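Local atomic coordinates of peroxisomal fatty acid beta-oxidation multifunctional protein MFP2 (Arabidopsis thaliana, PDB entry 2WTB), a protein that catalyses the hydration of long-chain enoyl-CoAs and the oxidation of 3-hydroxyacyl-CoAs of varied length in peroxisomal fatty acid beta-oxidation during seed germination. Residues Ser129-Gln134 with Asp185-Pro190; Pro104-Ile109 with Arg199-Ile204; Arg524-Phe529 with Asp626-Thr631. All coordinates share one frame; numbering follows the deposited sequence.

How the interactions relate
Interactions 1 and 2 are neighbours in the N-terminal enoyl-CoA hydratase/isomerase region, their centres about 14 Å apart. Interaction 1 adds an edge strand to the sheet on whose face interaction 2 lays a helix, and that strand and helix follow each other in the chain. They touch directly: Ala130 N lies 2.9 Å from Ile109 O, a probable hydrogen bond, and Trp200 packs on Asp185 and Ala186. Interaction 3 joins two helices in the C-terminal, dehydrogenase part, its centre about 49 Å from that of interaction 1 and about 56 Å from that of interaction 2. All three lie away from Glu119 and Glu139, the predicted catalytic residues of the hydratase site.

Interaction 1 of 3, residues Ser129-Gln134 with Asp185-Pro190; sequences SAPAAQ and DAVVPP
Ser129 is gripped through its backbone by the chain beside it. Its N-H donates to Ala186 O at 3.0 Å, and its O accepts from Val188 N at 3.1 Å; both donors lie nearly along the C=O axis they approach. The two bonds flank Val187, and the carbonyl of buried Ser129 takes one N-H bond from Val188 and a CA-H contact from Val187. One residue further on, the CA-H of Ala130 points straight at Val188 O (3.4 Å, 179° at the hydrogen), and Pro131 CD closes on the same oxygen at 3.2 Å. This is parallel pairing at the edge of the sheet in the crotonase-type domain: strand 186-187 runs alongside the end of strand 126-129 as one of the sheet's two edge strands. Beyond the bridge the two chains meet more loosely, through small apolar groups near the surface. Val187 has CG1 anti to its backbone N (chi1 176°), which sets that methyl 3.7 Å from Pro131 CA. The rings of Pro131 and the exposed Pro190 meet only CD to CD, at 4.1 Å, while Ala130 CB faces Pro190 CG. On this looser side the chain from Ala130 to Ala133 folds away in a type I turn, in which Ala130 O takes both Ala133 N and the hydroxyl of Ser129, the latter in the carbonyl plane on a lone pair.

Interaction 2 of 3, residues Pro104-Ile109 with Arg199-Ile204; sequences PSVAAI and RWALDI
Apolar contacts alone join strand 105-109 to the helix segment 199-204; no hydrogen bond crosses between them. Val106 points its CB at the helix with CG1 anti to the backbone N (chi1 177°), and the other methyl, CG2, does the touching. It settles on the helix backbone at Ala201, 3.7 Å from CA and equally far from CB, where the small alanine probably helps strand and helix come close. The same methyl reaches Trp200 CD1 at 4.1 Å, obliquely to the indole, and, more loosely, Ile204 CD1 at 4.4 Å on the same, helix-facing side. Just before the strand, the Pro104 ring slides past Ile204 in the opposite direction: Ile204 CG2, anti to its own backbone N, lies 3.7 Å from both CB and CG of the proline. The axes approach to 8.0 Å and run nearly antiparallel, at 161°. Such packing of a helix on a sheet face belongs to the alpha/beta core of the crotonase fold, where strand 105-109 is an inner strand and helix 193-205 lies along one side. Residues alternate accordingly: Pro104 and Val106 turn to the helix, whereas Ser105 points away from it and its hydroxyl is hydrogen-bonded with Tyr43 OH. Ala108, on the helix side again, packs on Leu193 and Ala197 earlier in the same helix. Charged groups stay off the apolar seam. Arg199 NH1 stands 3.1 Å from Asp203 OD2 one helical turn on, a pairing of charges only, since the oxygen lies well out of the guanidinium plane. The other oxygen, OD1, forms a salt bridge with Arg208, and the indole of Trp200 has a cation-pi partner in Lys209.

Interaction 3 of 3, residues Arg524-Phe529 with Asp626-Thr631; sequences RAISKF and DIIEMT
The phenyl ring of Phe529 carries Ile628 on one face: methyl CG2 stands over the ring centre, 4.0 Å from the centroid and 10° off the normal, in a CH-pi contact. Trp674 meets the same ring edge-to-face, and the ring of Phe632 meets it with the planes inclined at about 45°. Ile628 also uses its other branch. With CG1 anti to the carbonyl carbon and the chain extended, CD1 reaches across to Phe529 CB at 3.5 Å and to Ala525 O at 3.6 Å, so CD1 rests against the turn from Ala525 to Phe529 while CG2 covers the ring. An alanine here would remove both the methyl over the ring and the reaching CD1, and would probably loosen the packing of Phe529 against helix 624-644. Beside it, Ile526 CD1 rests between Ile627 CG2, at 4.0 Å, and Thr631 CG2, at 3.9 Å, while Ala525 CB meets Ile627 CD1. The Thr631 hydroxyl turns back into its own helix, donating to Ile627 O at 2.9 Å from above the carbonyl plane, which presents the methyl to Ile526. The helix segments cross steeply, at -81°, with 9.3 Å between axes. In this helical C-terminal part of the dehydrogenase region, Arg668 NH2 hydrogen-bonds to Phe529 O, Tyr505 of helix 498-514 packs on both Ile526 and Thr631, and the far side of helix 624-644 meets helix 680-694 through Glu629 and Met630.

Interaction 1 of 3, residues Ser129-Gln134 with Asp185-Pro190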
# COMPACT_ATOMS: atom_id res chain seq x y z
N SER A 129 -10.92 -25.51 -10.47
CA SER A 129 -10.97 -24.41 -9.51
C SER A 129 -12.37 -24.16 -8.97
O SER A 129 -13.37 -24.45 -9.63
CB SER A 129 -10.43 -23.12 -10.15
OG SER A 129 -10.34 -22.08 -9.19
N ALA A 130 -12.43 -23.63 -7.75
CA ALA A 130 -13.69 -23.24 -7.14
C ALA A 130 -14.09 -21.86 -7.64
O ALA A 130 -13.23 -21.05 -7.99
CB ALA A 130 -13.56 -23.24 -5.62
N PRO A 131 -15.40 -21.58 -7.67
CA PRO A 131 -16.01 -20.39 -8.28
C PRO A 131 -15.19 -19.09 -8.23
O PRO A 131 -14.68 -18.67 -9.27
CB PRO A 131 -17.31 -20.24 -7.50
CG PRO A 131 -17.71 -21.66 -7.23
CD PRO A 131 -16.42 -22.45 -7.06
N ALA A 132 -15.05 -18.47 -7.06
CA ALA A 132 -14.45 -17.14 -7.01
C ALA A 132 -12.98 -17.12 -6.59
O ALA A 132 -12.51 -16.13 -6.02
CB ALA A 132 -15.27 -16.23 -6.10
N ALA A 133 -12.25 -18.19 -6.89
CA ALA A 133 -10.84 -18.26 -6.52
C ALA A 133 -10.02 -17.20 -7.25
O ALA A 133 -10.37 -16.79 -8.36
CB ALA A 133 -10.29 -19.65 -6.80
N GLN A 134 -8.93 -16.75 -6.63
CA GLN A 134 -8.07 -15.73 -7.22
C GLN A 134 -6.80 -16.32 -7.79
O GLN A 134 -6.12 -17.11 -7.14
CB GLN A 134 -7.73 -14.64 -6.20
CG GLN A 134 -8.86 -13.67 -5.93
CD GLN A 134 -8.41 -12.48 -5.13
OE1 GLN A 134 -9.22 -11.70 -4.63
NE2 GLN A 134 -7.09 -12.31 -5.01
N ASP A 185 -9.32 -25.04 -16.36
CA ASP A 185 -9.98 -25.99 -17.25
C ASP A 185 -11.45 -26.24 -16.89
O ASP A 185 -12.25 -26.60 -17.75
CB ASP A 185 -9.23 -27.32 -17.26
CG ASP A 185 -7.89 -27.22 -17.97
OD1 ASP A 185 -7.86 -26.71 -19.11
OD2 ASP A 185 -6.88 -27.65 -17.39
N ALA A 186 -11.79 -26.07 -15.62
CA ALA A 186 -13.16 -26.31 -15.16
C ALA A 186 -13.45 -25.63 -13.83
O ALA A 186 -12.59 -25.57 -12.95
CB ALA A 186 -13.43 -27.81 -15.07
N VAL A 187 -14.67 -25.12 -13.69
CA VAL A 187 -15.10 -24.50 -12.44
C VAL A 187 -16.21 -25.31 -11.80
O VAL A 187 -17.30 -25.45 -12.35
CB VAL A 187 -15.59 -23.06 -12.66
CG1 VAL A 187 -16.12 -22.48 -11.35
CG2 VAL A 187 -14.48 -22.19 -13.22
N VAL A 188 -15.94 -25.87 -10.62
CA VAL A 188 -16.92 -26.67 -9.90
C VAL A 188 -17.02 -26.18 -8.46
O VAL A 188 -16.14 -25.45 -7.99
CB VAL A 188 -16.54 -28.16 -9.90
CG1 VAL A 188 -16.52 -28.70 -11.32
CG2 VAL A 188 -15.19 -28.37 -9.23
N PRO A 189 -18.11 -26.56 -7.76
CA PRO A 189 -18.29 -26.22 -6.35
C PRO A 189 -17.15 -26.76 -5.50
O PRO A 189 -16.61 -27.82 -5.80
CB PRO A 189 -19.59 -26.94 -5.99
CG PRO A 189 -20.32 -27.08 -7.28
CD PRO A 189 -19.26 -27.30 -8.31
N PRO A 190 -16.79 -26.04 -4.43
CA PRO A 190 -15.66 -26.40 -3.57
C PRO A 190 -15.73 -27.86 -3.11
O PRO A 190 -14.69 -28.48 -2.89
CB PRO A 190 -15.83 -25.47 -2.36
CG PRO A 190 -16.58 -24.30 -2.89
CD PRO A 190 -17.50 -24.84 -3.94

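Interaction 2 of 3, residues Pro104-Ile109 with Arg199-Ile204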
# COMPACT_ATOMS: atom_id res chain seq x y z
N PRO A 104 0.16 -38.09 -15.15
CA PRO A 104 -0.46 -36.77 -15.22
C PRO A 104 -0.74 -36.19 -13.84
O PRO A 104 -1.06 -36.94 -12.91
CB PRO A 104 -1.79 -37.04 -15.94
CG PRO A 104 -1.74 -38.48 -16.39
CD PRO A 104 -0.79 -39.17 -15.48
N SER A 105 -0.61 -34.88 -13.71
CA SER A 105 -0.95 -34.18 -12.48
C SER A 105 -2.12 -33.25 -12.75
O SER A 105 -2.21 -32.65 -13.83
CB SER A 105 0.24 -33.37 -11.96
OG SER A 105 1.31 -34.22 -11.58
N VAL A 106 -3.01 -33.12 -11.77
CA VAL A 106 -4.11 -32.17 -11.87
C VAL A 106 -4.18 -31.34 -10.60
O VAL A 106 -4.16 -31.88 -9.49
CB VAL A 106 -5.46 -32.88 -12.07
CG1 VAL A 106 -6.59 -31.86 -12.10
CG2 VAL A 106 -5.45 -33.70 -13.35
N ALA A 107 -4.24 -30.03 -10.76
CA ALA A 107 -4.33 -29.13 -9.62
C ALA A 107 -5.78 -28.88 -9.24
O ALA A 107 -6.62 -28.60 -10.10
CB ALA A 107 -3.61 -27.82 -9.91
N ALA A 108 -6.08 -29.00 -7.95
CA ALA A 108 -7.40 -28.70 -7.42
C ALA A 108 -7.35 -27.40 -6.63
O ALA A 108 -6.87 -27.37 -5.50
CB ALA A 108 -7.89 -29.84 -6.54
N ILE A 109 -7.83 -26.33 -7.25
CA ILE A 109 -7.68 -25.00 -6.67
C ILE A 109 -8.92 -24.49 -5.94
O ILE A 109 -10.03 -24.52 -6.47
CB ILE A 109 -7.28 -23.96 -7.75
CG1 ILE A 109 -5.94 -24.34 -8.38
CG2 ILE A 109 -7.22 -22.56 -7.14
CD1 ILE A 109 -5.52 -23.43 -9.52
N ARG A 199 -11.03 -37.47 -11.13
CA ARG A 199 -11.74 -37.97 -12.30
C ARG A 199 -11.06 -37.45 -13.57
O ARG A 199 -10.92 -38.18 -14.56
CB ARG A 199 -13.20 -37.52 -12.27
CG ARG A 199 -14.01 -38.00 -13.47
CD ARG A 199 -15.36 -37.30 -13.55
NE ARG A 199 -15.22 -35.89 -13.91
CZ ARG A 199 -15.10 -35.44 -15.15
NH1 ARG A 199 -15.10 -36.28 -16.17
NH2 ARG A 199 -14.98 -34.13 -15.38
N TRP A 200 -10.65 -36.19 -13.53
CA TRP A 200 -9.97 -35.57 -14.66
C TRP A 200 -8.62 -36.26 -14.90
O TRP A 200 -8.25 -36.55 -16.04
CB TRP A 200 -9.76 -34.08 -14.41
CG TRP A 200 -9.46 -33.28 -15.64
CD1 TRP A 200 -8.28 -33.24 -16.32
CD2 TRP A 200 -10.36 -32.39 -16.33
NE1 TRP A 200 -8.39 -32.39 -17.40
CE2 TRP A 200 -9.65 -31.86 -17.42
CE3 TRP A 200 -11.69 -32.01 -16.13
CZ2 TRP A 200 -10.23 -30.96 -18.32
CZ3 TRP A 200 -12.26 -31.11 -17.02
CH2 TRP A 200 -11.53 -30.60 -18.10
N ALA A 201 -7.91 -36.54 -13.81
CA ALA A 201 -6.59 -37.16 -13.89
C ALA A 201 -6.62 -38.53 -14.56
O ALA A 201 -5.75 -38.86 -15.36
CB ALA A 201 -5.97 -37.26 -12.51
N LEU A 202 -7.63 -39.33 -14.24
CA LEU A 202 -7.76 -40.66 -14.84
C LEU A 202 -8.32 -40.58 -16.25
O LEU A 202 -8.15 -41.51 -17.04
CB LEU A 202 -8.62 -41.58 -13.97
CG LEU A 202 -7.99 -42.06 -12.66
CD1 LEU A 202 -8.72 -43.27 -12.12
CD2 LEU A 202 -6.52 -42.38 -12.87
N ASP A 203 -8.98 -39.47 -16.57
CA ASP A 203 -9.41 -39.21 -17.94
C ASP A 203 -8.19 -39.08 -18.85
O ASP A 203 -8.17 -39.61 -19.96
CB ASP A 203 -10.26 -37.94 -18.01
CG ASP A 203 -11.73 -38.20 -17.71
OD1 ASP A 203 -12.16 -39.37 -17.82
OD2 ASP A 203 -12.45 -37.23 -17.39
N ILE A 204 -7.18 -38.37 -18.37
CA ILE A 204 -5.95 -38.17 -19.12
C ILE A 204 -5.21 -39.49 -19.31
O ILE A 204 -4.76 -39.81 -20.40
CB ILE A 204 -5.02 -37.16 -18.43
CG1 ILE A 204 -5.69 -35.78 -18.37
CG2 ILE A 204 -3.69 -37.08 -19.15
CD1 ILE A 204 -4.89 -34.75 -17.58

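Interaction 3 of 3, residues Arg524-Phe529 with Asp626-Thr631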
# COMPACT_ATOMS: atom_id res chain seq x y z
N ARG A 524 9.98 19.60 -11.35
CA ARG A 524 10.40 18.56 -12.29
C ARG A 524 11.43 17.62 -11.68
O ARG A 524 11.38 16.41 -11.88
CB ARG A 524 10.95 19.19 -13.57
N ALA A 525 12.36 18.19 -10.92
CA ALA A 525 13.41 17.39 -10.29
C ALA A 525 12.81 16.42 -9.28
O ALA A 525 13.27 15.29 -9.13
CB ALA A 525 14.42 18.30 -9.62
N ILE A 526 11.77 16.88 -8.59
CA ILE A 526 11.17 16.13 -7.49
C ILE A 526 10.06 15.19 -7.96
O ILE A 526 9.82 14.14 -7.36
CB ILE A 526 10.67 17.07 -6.39
CG1 ILE A 526 11.85 17.82 -5.76
CG2 ILE A 526 9.90 16.30 -5.32
CD1 ILE A 526 11.46 18.86 -4.74
N SER A 527 9.37 15.57 -9.03
CA SER A 527 8.34 14.71 -9.61
C SER A 527 8.98 13.51 -10.27
O SER A 527 8.35 12.46 -10.43
CB SER A 527 7.49 15.49 -10.62
OG SER A 527 6.68 16.45 -9.97
N LYS A 528 10.24 13.66 -10.67
CA LYS A 528 10.99 12.58 -11.29
C LYS A 528 11.65 11.74 -10.20
O LYS A 528 11.91 10.56 -10.39
CB LYS A 528 12.05 13.14 -12.25
CG LYS A 528 12.83 12.07 -12.99
CD LYS A 528 13.64 12.67 -14.13
CE LYS A 528 14.63 13.70 -13.63
NZ LYS A 528 15.41 14.30 -14.75
N PHE A 529 11.91 12.38 -9.06
CA PHE A 529 12.50 11.69 -7.92
C PHE A 529 11.62 10.52 -7.48
O PHE A 529 12.12 9.53 -6.95
CB PHE A 529 12.70 12.67 -6.76
CG PHE A 529 13.14 12.01 -5.48
CD1 PHE A 529 14.35 11.35 -5.40
CD2 PHE A 529 12.34 12.07 -4.35
CE1 PHE A 529 14.75 10.75 -4.22
CE2 PHE A 529 12.74 11.48 -3.17
CZ PHE A 529 13.95 10.81 -3.10
N ASP A 626 20.77 18.27 -5.77
CA ASP A 626 20.82 19.29 -4.73
C ASP A 626 19.43 19.80 -4.36
O ASP A 626 19.13 19.99 -3.18
CB ASP A 626 21.71 20.46 -5.17
CG ASP A 626 23.17 20.06 -5.27
OD1 ASP A 626 23.53 19.01 -4.71
OD2 ASP A 626 23.95 20.81 -5.90
N ILE A 627 18.58 20.02 -5.37
CA ILE A 627 17.20 20.42 -5.12
C ILE A 627 16.55 19.41 -4.19
O ILE A 627 16.02 19.77 -3.13
CB ILE A 627 16.38 20.50 -6.41
CG1 ILE A 627 16.75 21.75 -7.21
CG2 ILE A 627 14.89 20.51 -6.10
CD1 ILE A 627 15.97 21.89 -8.51
N ILE A 628 16.59 18.15 -4.59
CA ILE A 628 16.05 17.07 -3.79
C ILE A 628 16.67 17.05 -2.39
O ILE A 628 15.97 17.00 -1.39
CB ILE A 628 16.26 15.71 -4.47
CG1 ILE A 628 15.42 15.62 -5.75
CG2 ILE A 628 15.91 14.57 -3.53
CD1 ILE A 628 15.75 14.42 -6.61
N GLU A 629 18.00 17.13 -2.34
CA GLU A 629 18.71 17.02 -1.06
C GLU A 629 18.40 18.16 -0.09
O GLU A 629 18.36 17.95 1.12
CB GLU A 629 20.22 16.90 -1.29
CG GLU A 629 20.65 15.52 -1.77
CD GLU A 629 22.13 15.25 -1.52
OE1 GLU A 629 22.86 16.20 -1.17
OE2 GLU A 629 22.55 14.09 -1.68
N MET A 630 18.17 19.35 -0.63
CA MET A 630 17.87 20.51 0.21
C MET A 630 16.39 20.57 0.58
O MET A 630 15.99 21.31 1.48
CB MET A 630 18.29 21.81 -0.48
CG MET A 630 19.78 21.92 -0.76
SD MET A 630 20.29 23.59 -1.22
CE MET A 630 20.08 24.45 0.33
N THR A 631 15.58 19.78 -0.11
CA THR A 631 14.14 19.78 0.11
C THR A 631 13.71 18.61 0.99
O THR A 631 12.67 18.67 1.65
CB THR A 631 13.37 19.75 -1.23
OG1 THR A 631 13.68 20.94 -1.98
CG2 THR A 631 11.88 19.69 -1.00